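Local coordinates for resiniferatoxin-binding, phosphotriesterase-related protein (Rhodobacter sphaeroides 2.4.1, PDB 3K2G) that probably acts as a zinc-dependent hydrolase of the phosphotriesterase family, perhaps cleaving phosphoric diesters at a two-zinc site in a TIM barrel, at residues L216-L221 against A253-F258; I23-L28 against V351-I356; N240-H243 against Y248-T251. One frame throughout, in Å; residues are numbered along the deposited sequence.

How the interactions relate
Interactions 1 and 3 lie about 10 Å apart, centre to centre, and share helix 246-255. Interaction 3 ties the start of that helix to the loop before it, through a buried serine-glutamine pair and a water. Interaction 1 joins its C-terminal end to helix 217-226 through an arginine, and is only partly buried, close to the second subunit. The centre of interaction 2 lies farther off, about 22 Å from that of interaction 1 and 26 Å from that of interaction 3, yet Phe258 of interaction 1 packs on its Val351. Interaction 2 closes the N-terminal part of the chain onto the end of helix 337-352, with a buried serine-carboxylate bond beside a leucine-phenylalanine contact.

Interaction 1: residues L216-L221 against A253-F258; sequences LAHRVL and AQRGAF
Arg255 reaches His218 by starting with CG beside its backbone N (chi1 -70°) and bending at chi3 (73°), which carries the guanidinium across to helix 217-226. There NH1 has two acceptors on one residue. The straighter bond runs from Arg255 NH1 to His218 ND1 at 3.2 Å; the ring and guanidinium planes are nearly coplanar, and NH1 lies in the ring plane of His218. The second goes from Arg255 NH1 to the carbonyl oxygen His218 O, also at 3.2 Å, in the carbonyl plane on a lone pair but more bent.

Leu221, one turn on, pads the guanidinium: its CB sits over the centre of one face, 3.7 Å from Arg255 CZ. The two methyls of Leu221 meet Ala257, with CD1 3.9 Å from Ala257 CB. Arg255 NH2 turns to salt bridges with Asp222 and Glu225, so the cation is held by the same helix at both terminal nitrogens. His218 NE2 bonds to Thr251 OG1, consistent with a neutral ring that accepts at ND1.

Gly256, with positive phi, ends helix 246-255 in a Schellman motif and turns the chain into strand 258-261. The contact thus joins successive helices of the barrel over strand 234-236, where Leu221 and Ala257 both rest on Leu236, while Gln254 of the second subunit packs on His218 and Arg255.

Interaction 2: residues I23-L28 against V351-I356; sequences IPSSAL and VFDASI
Ser25 and Asp353 meet where the C-terminal helix of the TIM barrel runs out into an Asx turn, lying against the chain that follows the N-terminal hairpin of strands 15-18 and 21-24. Two buried pairs make up the packed part. In the first, Asp353 CG is anti to its own backbone N (chi1 -164°), which swings the carboxylate across to the serine; Ser25 OG donates to Asp353 OD2 at 2.7 Å, on the anti lone pair, away from the other oxygen. Arg349 NE also bonds to Ser25 OG, so the hydroxyl bridges the helix and the turn beyond it.

Beside this polar pair the packing is apolar. A single methyl of Leu28, CD2, approaches Phe352 CD2 at 3.9 Å, with the two side chains crossing at about a right angle. Ile16 of strand 15-18 packs on Ser25, Leu28 and Phe352 alike, filling in around both pairs.

Toward solvent the contact thins out: Ser26 and Ser355 are exposed, and neither touches the opposite segment. Ser355 instead turns back on its own segment, where its backbone N donates to Asp353 OD1 at 2.7 Å, nearly in line with the C-O bond.

Interaction 3: residues N240-H243 against Y248-T251; sequences NPSH and YQAT
Two groups grip Ser242 OG: the amide of Gln249 donates to it, and Met239 O, in the backbone just before, is its other partner. The bond from Gln249 NE2 to Ser242 OG is 2.9 Å long and somewhat bent (148°), with the hydroxyl oxygen tilted 20° from the amide plane. Since a carbonyl can only accept, the hydroxyl proton very likely goes to Met239 O, leaving OG to receive the amide N-H. Ser242 O also lies close to Gln249 NE2, at 3.3 Å, but at an angle too poor for a hydrogen bond.

The amide gets there because the glutamine chain is extended beyond CG (chi2 -161°), which spans the gap from the helix to the loop. Its other end is held as well: one water donates both to Gln249 OE1, at 2.7 Å, and to His243 O, at 2.8 Å. With NE2 on the serine and OE1 on the water, the rotation of the amide is fixed from both ends.

Tyr248 comes alongside from the same helix. The rim of its ring meets the serine in the ring plane, Ser242 OG lying 3.7 Å from Tyr248 CE2, a contact without a hydrogen bond. The phenol reaches past it to bond with the backbone N of Ala217, and Arg215 makes a cation-pi contact with the ring.

His238, a zinc ligand just beyond strand 234-236, precedes this loop closely, and its side chain is about 8 Å from that of Ser242. The contact folds the chain that follows strand 234-236 and this ligand back onto helix 246-255, with Gln249 resting on Leu259 and Phe261 of strand 258-261 and on Leu290 of helix 280-292.

Interaction 1: residues L216-L221 against A253-F258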
ATOM      1  N   LEU B 216       9.807 -19.590  -5.406  1.00 21.38           N
ATOM      2  CA  LEU B 216      11.032 -20.380  -5.555  1.00 21.94           C
ATOM      3  C   LEU B 216      11.959 -19.910  -6.679  1.00 19.93           C
ATOM      4  O   LEU B 216      13.003 -20.520  -6.922  1.00 21.73           O
ATOM      5  CB  LEU B 216      10.672 -21.854  -5.801  1.00 22.96           C
ATOM      6  CG  LEU B 216       9.896 -22.603  -4.711  1.00 23.51           C
ATOM      7  CD1 LEU B 216       9.538 -24.005  -5.198  1.00 24.20           C
ATOM      8  CD2 LEU B 216      10.736 -22.683  -3.450  1.00 24.51           C
ATOM      9  N   ALA B 217      11.583 -18.831  -7.358  1.00 20.31           N
ATOM     10  CA  ALA B 217      12.366 -18.313  -8.481  1.00 19.16           C
ATOM     11  C   ALA B 217      13.842 -18.022  -8.202  1.00 18.71           C
ATOM     12  O   ALA B 217      14.705 -18.369  -9.013  1.00 16.95           O
ATOM     13  CB  ALA B 217      11.693 -17.070  -9.051  1.00 20.22           C
ATOM     14  N   HIS B 218      14.147 -17.383  -7.074  1.00 16.97           N
ATOM     15  CA  HIS B 218      15.541 -17.083  -6.771  1.00 16.72           C
ATOM     16  C   HIS B 218      16.348 -18.359  -6.534  1.00 17.25           C
ATOM     17  O   HIS B 218      17.522 -18.427  -6.891  1.00 15.88           O
ATOM     18  CB  HIS B 218      15.647 -16.134  -5.571  1.00 16.76           C
ATOM     19  CG  HIS B 218      15.471 -14.688  -5.930  1.00 15.71           C
ATOM     20  ND1 HIS B 218      16.380 -13.995  -6.699  1.00 16.17           N
ATOM     21  CD2 HIS B 218      14.476 -13.812  -5.650  1.00 17.73           C
ATOM     22  CE1 HIS B 218      15.954 -12.758  -6.879  1.00 18.07           C
ATOM     23  NE2 HIS B 218      14.798 -12.622  -6.252  1.00 15.17           N
ATOM     24  N   ARG B 219      15.724 -19.375  -5.941  1.00 17.62           N
ATOM     25  CA  ARG B 219      16.424 -20.637  -5.713  1.00 20.02           C
ATOM     26  C   ARG B 219      16.670 -21.304  -7.068  1.00 18.77           C
ATOM     27  O   ARG B 219      17.700 -21.952  -7.280  1.00 17.06           O
ATOM     28  CB  ARG B 219      15.596 -21.569  -4.820  1.00 23.72           C
ATOM     29  CG  ARG B 219      16.225 -22.950  -4.654  1.00 30.85           C
ATOM     30  CD  ARG B 219      15.388 -23.894  -3.798  1.00 35.82           C
ATOM     31  NE  ARG B 219      15.980 -25.230  -3.747  1.00 39.06           N
ATOM     32  CZ  ARG B 219      15.412 -26.287  -3.171  1.00 40.94           C
ATOM     33  NH1 ARG B 219      14.225 -26.170  -2.589  1.00 41.50           N
ATOM     34  NH2 ARG B 219      16.029 -27.463  -3.183  1.00 40.65           N
ATOM     35  N   VAL B 220      15.712 -21.145  -7.980  1.00 18.66           N
ATOM     36  CA  VAL B 220      15.821 -21.709  -9.324  1.00 17.49           C
ATOM     37  C   VAL B 220      16.990 -21.057 -10.048  1.00 18.46           C
ATOM     38  O   VAL B 220      17.820 -21.748 -10.633  1.00 17.48           O
ATOM     39  CB  VAL B 220      14.527 -21.478 -10.171  1.00 19.01           C
ATOM     40  CG1 VAL B 220      14.835 -21.611 -11.663  1.00 17.84           C
ATOM     41  CG2 VAL B 220      13.459 -22.494  -9.788  1.00 17.19           C
ATOM     42  N   LEU B 221      17.052 -19.726 -10.007  1.00 17.76           N
ATOM     43  CA  LEU B 221      18.138 -19.009 -10.672  1.00 17.85           C
ATOM     44  C   LEU B 221      19.487 -19.308 -10.026  1.00 18.42           C
ATOM     45  O   LEU B 221      20.513 -19.349 -10.710  1.00 17.93           O
ATOM     46  CB  LEU B 221      17.879 -17.499 -10.669  1.00 15.33           C
ATOM     47  CG  LEU B 221      16.696 -17.022 -11.521  1.00 16.03           C
ATOM     48  CD1 LEU B 221      16.653 -15.491 -11.531  1.00 15.91           C
ATOM     49  CD2 LEU B 221      16.820 -17.558 -12.950  1.00 10.38           C
ATOM     50  N   ALA B 253      14.182  -9.915 -12.281  1.00 13.67           N
ATOM     51  CA  ALA B 253      14.470  -9.265 -13.550  1.00 14.44           C
ATOM     52  C   ALA B 253      15.889  -8.706 -13.526  1.00 15.63           C
ATOM     53  O   ALA B 253      16.623  -8.820 -14.508  1.00 12.97           O
ATOM     54  CB  ALA B 253      13.467  -8.145 -13.809  1.00 14.60           C
ATOM     55  N   GLN B 254      16.262  -8.112 -12.391  1.00 14.95           N
ATOM     56  CA  GLN B 254      17.581  -7.521 -12.217  1.00 16.50           C
ATOM     57  C   GLN B 254      18.691  -8.565 -12.382  1.00 16.10           C
ATOM     58  O   GLN B 254      19.773  -8.256 -12.888  1.00 15.02           O
ATOM     59  CB  GLN B 254      17.685  -6.863 -10.838  1.00 15.92           C
ATOM     60  CG  GLN B 254      19.048  -6.235 -10.564  1.00 16.26           C
ATOM     61  CD  GLN B 254      19.376  -5.115 -11.531  1.00 16.10           C
ATOM     62  OE1 GLN B 254      18.665  -4.120 -11.594  1.00 16.63           O
ATOM     63  NE2 GLN B 254      20.455  -5.275 -12.291  1.00 16.32           N
ATOM     64  N   ARG B 255      18.428  -9.797 -11.954  1.00 15.31           N
ATOM     65  CA  ARG B 255      19.425 -10.849 -12.101  1.00 17.03           C
ATOM     66  C   ARG B 255      19.607 -11.168 -13.580  1.00 16.21           C
ATOM     67  O   ARG B 255      20.602 -11.773 -13.967  1.00 17.01           O
ATOM     68  CB  ARG B 255      19.026 -12.106 -11.316  1.00 16.79           C
ATOM     69  CG  ARG B 255      19.107 -11.919  -9.808  1.00 17.48           C
ATOM     70  CD  ARG B 255      18.810 -13.204  -9.038  1.00 19.47           C
ATOM     71  NE  ARG B 255      19.900 -14.177  -9.118  1.00 18.49           N
ATOM     72  CZ  ARG B 255      19.922 -15.332  -8.458  1.00 17.80           C
ATOM     73  NH1 ARG B 255      18.916 -15.668  -7.664  1.00 18.68           N
ATOM     74  NH2 ARG B 255      20.956 -16.152  -8.584  1.00 16.14           N
ATOM     75  N   GLY B 256      18.637 -10.760 -14.402  1.00 15.71           N
ATOM     76  CA  GLY B 256      18.743 -10.983 -15.836  1.00 14.99           C
ATOM     77  C   GLY B 256      17.729 -11.908 -16.497  1.00 16.00           C
ATOM     78  O   GLY B 256      17.624 -11.949 -17.727  1.00 14.62           O
ATOM     79  N   ALA B 257      16.968 -12.639 -15.692  1.00 15.20           N
ATOM     80  CA  ALA B 257      15.991 -13.575 -16.226  1.00 14.86           C
ATOM     81  C   ALA B 257      14.763 -12.894 -16.808  1.00 13.71           C
ATOM     82  O   ALA B 257      14.376 -11.807 -16.387  1.00 12.82           O
ATOM     83  CB  ALA B 257      15.566 -14.561 -15.139  1.00 15.10           C
ATOM     84  N   PHE B 258      14.161 -13.546 -17.795  1.00 12.35           N
ATOM     85  CA  PHE B 258      12.946 -13.035 -18.398  1.00 13.10           C
ATOM     86  C   PHE B 258      11.822 -13.403 -17.433  1.00 13.32           C
ATOM     87  O   PHE B 258      11.850 -14.465 -16.813  1.00 10.91           O
ATOM     88  CB  PHE B 258      12.694 -13.704 -19.750  1.00 13.15           C
ATOM     89  CG  PHE B 258      13.525 -13.150 -20.870  1.00 15.13           C
ATOM     90  CD1 PHE B 258      13.116 -12.012 -21.560  1.00 13.08           C
ATOM     91  CD2 PHE B 258      14.711 -13.774 -21.250  1.00 14.76           C
ATOM     92  CE1 PHE B 258      13.876 -11.506 -22.620  1.00 16.39           C
ATOM     93  CE2 PHE B 258      15.476 -13.274 -22.305  1.00 16.46           C
ATOM     94  CZ  PHE B 258      15.059 -12.138 -22.993  1.00 13.24           C
TER

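Interaction 2: residues I23-L28 against V351-I356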
ATOM      1  N   ILE B  23      15.904 -20.261 -38.959  1.00 23.54           N
ATOM      2  CA  ILE B  23      15.370 -19.035 -39.528  1.00 23.44           C
ATOM      3  C   ILE B  23      16.136 -17.877 -38.889  1.00 22.26           C
ATOM      4  O   ILE B  23      16.619 -17.996 -37.766  1.00 20.12           O
ATOM      5  CB  ILE B  23      13.871 -18.847 -39.196  1.00 24.39           C
ATOM      6  CG1 ILE B  23      13.679 -18.781 -37.679  1.00 24.55           C
ATOM      7  CG2 ILE B  23      13.056 -19.976 -39.800  1.00 23.46           C
ATOM      8  CD1 ILE B  23      12.295 -18.319 -37.245  1.00 26.26           C
ATOM      9  N   PRO B  24      16.304 -16.761 -39.611  1.00 23.50           N
ATOM     10  CA  PRO B  24      17.025 -15.652 -38.976  1.00 23.39           C
ATOM     11  C   PRO B  24      16.167 -15.135 -37.818  1.00 24.41           C
ATOM     12  O   PRO B  24      14.937 -15.119 -37.922  1.00 23.62           O
ATOM     13  CB  PRO B  24      17.176 -14.636 -40.110  1.00 24.21           C
ATOM     14  CG  PRO B  24      16.058 -14.996 -41.071  1.00 23.70           C
ATOM     15  CD  PRO B  24      16.058 -16.492 -41.039  1.00 23.44           C
ATOM     16  N   SER B  25      16.799 -14.726 -36.716  1.00 23.17           N
ATOM     17  CA  SER B  25      16.044 -14.257 -35.552  1.00 23.32           C
ATOM     18  C   SER B  25      15.117 -13.104 -35.901  1.00 23.43           C
ATOM     19  O   SER B  25      14.098 -12.899 -35.240  1.00 21.24           O
ATOM     20  CB  SER B  25      16.987 -13.839 -34.417  1.00 23.49           C
ATOM     21  OG  SER B  25      17.746 -12.700 -34.764  1.00 22.69           O
ATOM     22  N   SER B  26      15.469 -12.366 -36.949  1.00 22.15           N
ATOM     23  CA  SER B  26      14.676 -11.229 -37.398  1.00 22.76           C
ATOM     24  C   SER B  26      13.350 -11.681 -38.003  1.00 22.79           C
ATOM     25  O   SER B  26      12.426 -10.879 -38.153  1.00 22.50           O
ATOM     26  CB  SER B  26      15.457 -10.427 -38.445  1.00 24.45           C
ATOM     27  OG  SER B  26      15.772 -11.233 -39.569  1.00 22.65           O
ATOM     28  N   ALA B  27      13.265 -12.962 -38.352  1.00 22.66           N
ATOM     29  CA  ALA B  27      12.051 -13.509 -38.951  1.00 23.21           C
ATOM     30  C   ALA B  27      11.055 -14.047 -37.920  1.00 22.26           C
ATOM     31  O   ALA B  27       9.947 -14.455 -38.275  1.00 21.10           O
ATOM     32  CB  ALA B  27      12.411 -14.610 -39.937  1.00 22.63           C
ATOM     33  N   LEU B  28      11.444 -14.047 -36.650  1.00 19.80           N
ATOM     34  CA  LEU B  28      10.560 -14.545 -35.599  1.00 19.22           C
ATOM     35  C   LEU B  28       9.287 -13.704 -35.555  1.00 18.87           C
ATOM     36  O   LEU B  28       8.187 -14.240 -35.568  1.00 18.55           O
ATOM     37  CB  LEU B  28      11.265 -14.506 -34.240  1.00 17.47           C
ATOM     38  CG  LEU B  28      10.549 -15.262 -33.118  1.00 19.12           C
ATOM     39  CD1 LEU B  28      10.519 -16.758 -33.442  1.00 16.71           C
ATOM     40  CD2 LEU B  28      11.269 -15.022 -31.797  1.00 17.65           C
ATOM     41  N   VAL B 351      15.129 -13.280 -26.403  1.00 15.96           N
ATOM     42  CA  VAL B 351      15.250 -14.574 -25.752  1.00 14.60           C
ATOM     43  C   VAL B 351      16.200 -15.487 -26.526  1.00 15.77           C
ATOM     44  O   VAL B 351      17.024 -16.190 -25.937  1.00 12.98           O
ATOM     45  CB  VAL B 351      13.877 -15.284 -25.644  1.00 16.97           C
ATOM     46  CG1 VAL B 351      14.060 -16.699 -25.091  1.00 14.55           C
ATOM     47  CG2 VAL B 351      12.946 -14.469 -24.747  1.00 16.30           C
ATOM     48  N   PHE B 352      16.081 -15.450 -27.849  1.00 14.24           N
ATOM     49  CA  PHE B 352      16.871 -16.297 -28.733  1.00 16.98           C
ATOM     50  C   PHE B 352      18.129 -15.657 -29.308  1.00 16.71           C
ATOM     51  O   PHE B 352      18.973 -16.355 -29.864  1.00 15.98           O
ATOM     52  CB  PHE B 352      16.001 -16.745 -29.904  1.00 17.34           C
ATOM     53  CG  PHE B 352      14.825 -17.579 -29.503  1.00 17.26           C
ATOM     54  CD1 PHE B 352      14.969 -18.950 -29.307  1.00 17.20           C
ATOM     55  CD2 PHE B 352      13.565 -17.006 -29.352  1.00 17.42           C
ATOM     56  CE1 PHE B 352      13.877 -19.742 -28.965  1.00 18.04           C
ATOM     57  CE2 PHE B 352      12.461 -17.788 -29.008  1.00 18.97           C
ATOM     58  CZ  PHE B 352      12.616 -19.163 -28.817  1.00 17.30           C
ATOM     59  N   ASP B 353      18.252 -14.343 -29.175  1.00 17.77           N
ATOM     60  CA  ASP B 353      19.384 -13.635 -29.762  1.00 18.94           C
ATOM     61  C   ASP B 353      20.085 -12.691 -28.797  1.00 20.30           C
ATOM     62  O   ASP B 353      19.557 -11.630 -28.467  1.00 19.75           O
ATOM     63  CB  ASP B 353      18.886 -12.843 -30.969  1.00 19.74           C
ATOM     64  CG  ASP B 353      20.005 -12.394 -31.876  1.00 21.49           C
ATOM     65  OD1 ASP B 353      21.063 -11.984 -31.352  1.00 22.01           O
ATOM     66  OD2 ASP B 353      19.817 -12.443 -33.109  1.00 20.04           O
ATOM     67  N   ALA B 354      21.284 -13.064 -28.361  1.00 20.67           N
ATOM     68  CA  ALA B 354      22.036 -12.231 -27.434  1.00 21.31           C
ATOM     69  C   ALA B 354      22.570 -10.943 -28.067  1.00 23.91           C
ATOM     70  O   ALA B 354      22.994 -10.039 -27.352  1.00 23.44           O
ATOM     71  CB  ALA B 354      23.192 -13.029 -26.838  1.00 22.43           C
ATOM     72  N   SER B 355      22.550 -10.846 -29.395  1.00 25.22           N
ATOM     73  CA  SER B 355      23.069  -9.644 -30.051  1.00 27.20           C
ATOM     74  C   SER B 355      22.102  -8.471 -30.004  1.00 29.09           C
ATOM     75  O   SER B 355      22.466  -7.347 -30.349  1.00 29.29           O
ATOM     76  CB  SER B 355      23.420  -9.927 -31.510  1.00 27.52           C
ATOM     77  OG  SER B 355      22.251  -9.994 -32.303  1.00 24.33           O
ATOM     78  N   ILE B 356      20.866  -8.727 -29.590  1.00 28.82           N
ATOM     79  CA  ILE B 356      19.881  -7.661 -29.515  1.00 31.06           C
ATOM     80  C   ILE B 356      20.199  -6.770 -28.319  1.00 31.77           C
ATOM     81  O   ILE B 356      20.328  -7.242 -27.191  1.00 31.25           O
ATOM     82  CB  ILE B 356      18.456  -8.221 -29.365  1.00 30.46           C
ATOM     83  CG1 ILE B 356      18.220  -9.333 -30.390  1.00 31.38           C
ATOM     84  CG2 ILE B 356      17.447  -7.102 -29.556  1.00 31.30           C
ATOM     85  CD1 ILE B 356      18.386  -8.909 -31.837  1.00 30.76           C
TER

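Interaction 3: residues N240-H243 against Y248-T251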
ATOM      1  N   ASN B 240       2.549 -14.384 -13.465  1.00 16.19           N
ATOM      2  CA  ASN B 240       1.262 -13.754 -13.164  1.00 17.77           C
ATOM      3  C   ASN B 240       0.816 -13.755 -11.700  1.00 17.54           C
ATOM      4  O   ASN B 240       0.456 -12.712 -11.167  1.00 17.38           O
ATOM      5  CB  ASN B 240       0.147 -14.377 -14.012  1.00 19.56           C
ATOM      6  CG  ASN B 240       0.376 -14.206 -15.499  1.00 20.35           C
ATOM      7  OD1 ASN B 240      -0.396 -13.533 -16.190  1.00 23.80           O
ATOM      8  ND2 ASN B 240       1.437 -14.816 -16.004  1.00 17.70           N
ATOM      9  N   PRO B 241       0.826 -14.923 -11.036  1.00 17.45           N
ATOM     10  CA  PRO B 241       0.403 -15.013  -9.634  1.00 18.17           C
ATOM     11  C   PRO B 241       1.196 -14.209  -8.608  1.00 19.36           C
ATOM     12  O   PRO B 241       0.705 -13.973  -7.505  1.00 17.45           O
ATOM     13  CB  PRO B 241       0.467 -16.515  -9.345  1.00 20.77           C
ATOM     14  CG  PRO B 241       0.238 -17.137 -10.699  1.00 19.49           C
ATOM     15  CD  PRO B 241       1.096 -16.267 -11.580  1.00 18.73           C
ATOM     16  N   SER B 242       2.417 -13.804  -8.948  1.00 18.24           N
ATOM     17  CA  SER B 242       3.228 -13.036  -8.009  1.00 17.69           C
ATOM     18  C   SER B 242       3.235 -11.547  -8.335  1.00 17.96           C
ATOM     19  O   SER B 242       4.128 -10.809  -7.916  1.00 16.86           O
ATOM     20  CB  SER B 242       4.666 -13.585  -7.961  1.00 18.54           C
ATOM     21  OG  SER B 242       5.288 -13.582  -9.237  1.00 16.38           O
ATOM     22  N   HIS B 243       2.214 -11.110  -9.070  1.00 17.89           N
ATOM     23  CA  HIS B 243       2.068  -9.711  -9.461  1.00 18.07           C
ATOM     24  C   HIS B 243       2.058  -8.751  -8.272  1.00 18.24           C
ATOM     25  O   HIS B 243       2.420  -7.586  -8.412  1.00 17.54           O
ATOM     26  CB  HIS B 243       0.766  -9.522 -10.237  1.00 19.20           C
ATOM     27  CG  HIS B 243      -0.462  -9.660  -9.390  1.00 19.65           C
ATOM     28  ND1 HIS B 243      -0.991  -8.611  -8.669  1.00 19.71           N
ATOM     29  CD2 HIS B 243      -1.252 -10.731  -9.132  1.00 21.10           C
ATOM     30  CE1 HIS B 243      -2.056  -9.029  -8.005  1.00 21.85           C
ATOM     31  NE2 HIS B 243      -2.235 -10.311  -8.269  1.00 19.71           N
ATOM     32  N   TYR B 248      10.039  -9.071  -5.343  1.00 16.66           N
ATOM     33  CA  TYR B 248      10.369 -10.400  -5.841  1.00 15.20           C
ATOM     34  C   TYR B 248      10.545 -10.364  -7.358  1.00 15.14           C
ATOM     35  O   TYR B 248      11.588 -10.752  -7.877  1.00 15.03           O
ATOM     36  CB  TYR B 248       9.242 -11.365  -5.468  1.00 17.01           C
ATOM     37  CG  TYR B 248       9.335 -12.761  -6.050  1.00 15.47           C
ATOM     38  CD1 TYR B 248      10.297 -13.669  -5.603  1.00 16.83           C
ATOM     39  CD2 TYR B 248       8.393 -13.206  -6.982  1.00 17.87           C
ATOM     40  CE1 TYR B 248      10.310 -14.987  -6.057  1.00 18.13           C
ATOM     41  CE2 TYR B 248       8.399 -14.525  -7.444  1.00 16.70           C
ATOM     42  CZ  TYR B 248       9.357 -15.409  -6.974  1.00 17.80           C
ATOM     43  OH  TYR B 248       9.347 -16.718  -7.403  1.00 14.38           O
ATOM     44  N   GLN B 249       9.536  -9.873  -8.071  1.00 13.87           N
ATOM     45  CA  GLN B 249       9.618  -9.831  -9.526  1.00 15.89           C
ATOM     46  C   GLN B 249      10.749  -8.965 -10.065  1.00 16.85           C
ATOM     47  O   GLN B 249      11.460  -9.380 -10.983  1.00 16.83           O
ATOM     48  CB  GLN B 249       8.288  -9.371 -10.130  1.00 16.28           C
ATOM     49  CG  GLN B 249       7.115 -10.268  -9.742  1.00 13.76           C
ATOM     50  CD  GLN B 249       5.920 -10.128 -10.670  1.00 14.16           C
ATOM     51  OE1 GLN B 249       5.587  -9.031 -11.108  1.00 11.28           O
ATOM     52  NE2 GLN B 249       5.253 -11.254 -10.956  1.00 12.98           N
ATOM     53  N   ALA B 250      10.920  -7.772  -9.504  1.00 15.50           N
ATOM     54  CA  ALA B 250      11.968  -6.868  -9.968  1.00 17.33           C
ATOM     55  C   ALA B 250      13.368  -7.418  -9.710  1.00 15.87           C
ATOM     56  O   ALA B 250      14.256  -7.288 -10.554  1.00 14.89           O
ATOM     57  CB  ALA B 250      11.811  -5.486  -9.304  1.00 17.54           C
ATOM     58  N   THR B 251      13.571  -8.039  -8.553  1.00 16.17           N
ATOM     59  CA  THR B 251      14.889  -8.573  -8.235  1.00 15.57           C
ATOM     60  C   THR B 251      15.264  -9.741  -9.138  1.00 17.09           C
ATOM     61  O   THR B 251      16.447  -9.994  -9.386  1.00 15.29           O
ATOM     62  CB  THR B 251      14.982  -8.991  -6.756  1.00 15.19           C
ATOM     63  OG1 THR B 251      13.910  -9.881  -6.434  1.00 12.99           O
ATOM     64  CG2 THR B 251      14.919  -7.756  -5.863  1.00 14.87           C
TER
HETATM   65  O   HOH W   1       4.966  -7.000  -9.497  1.00 24.10           O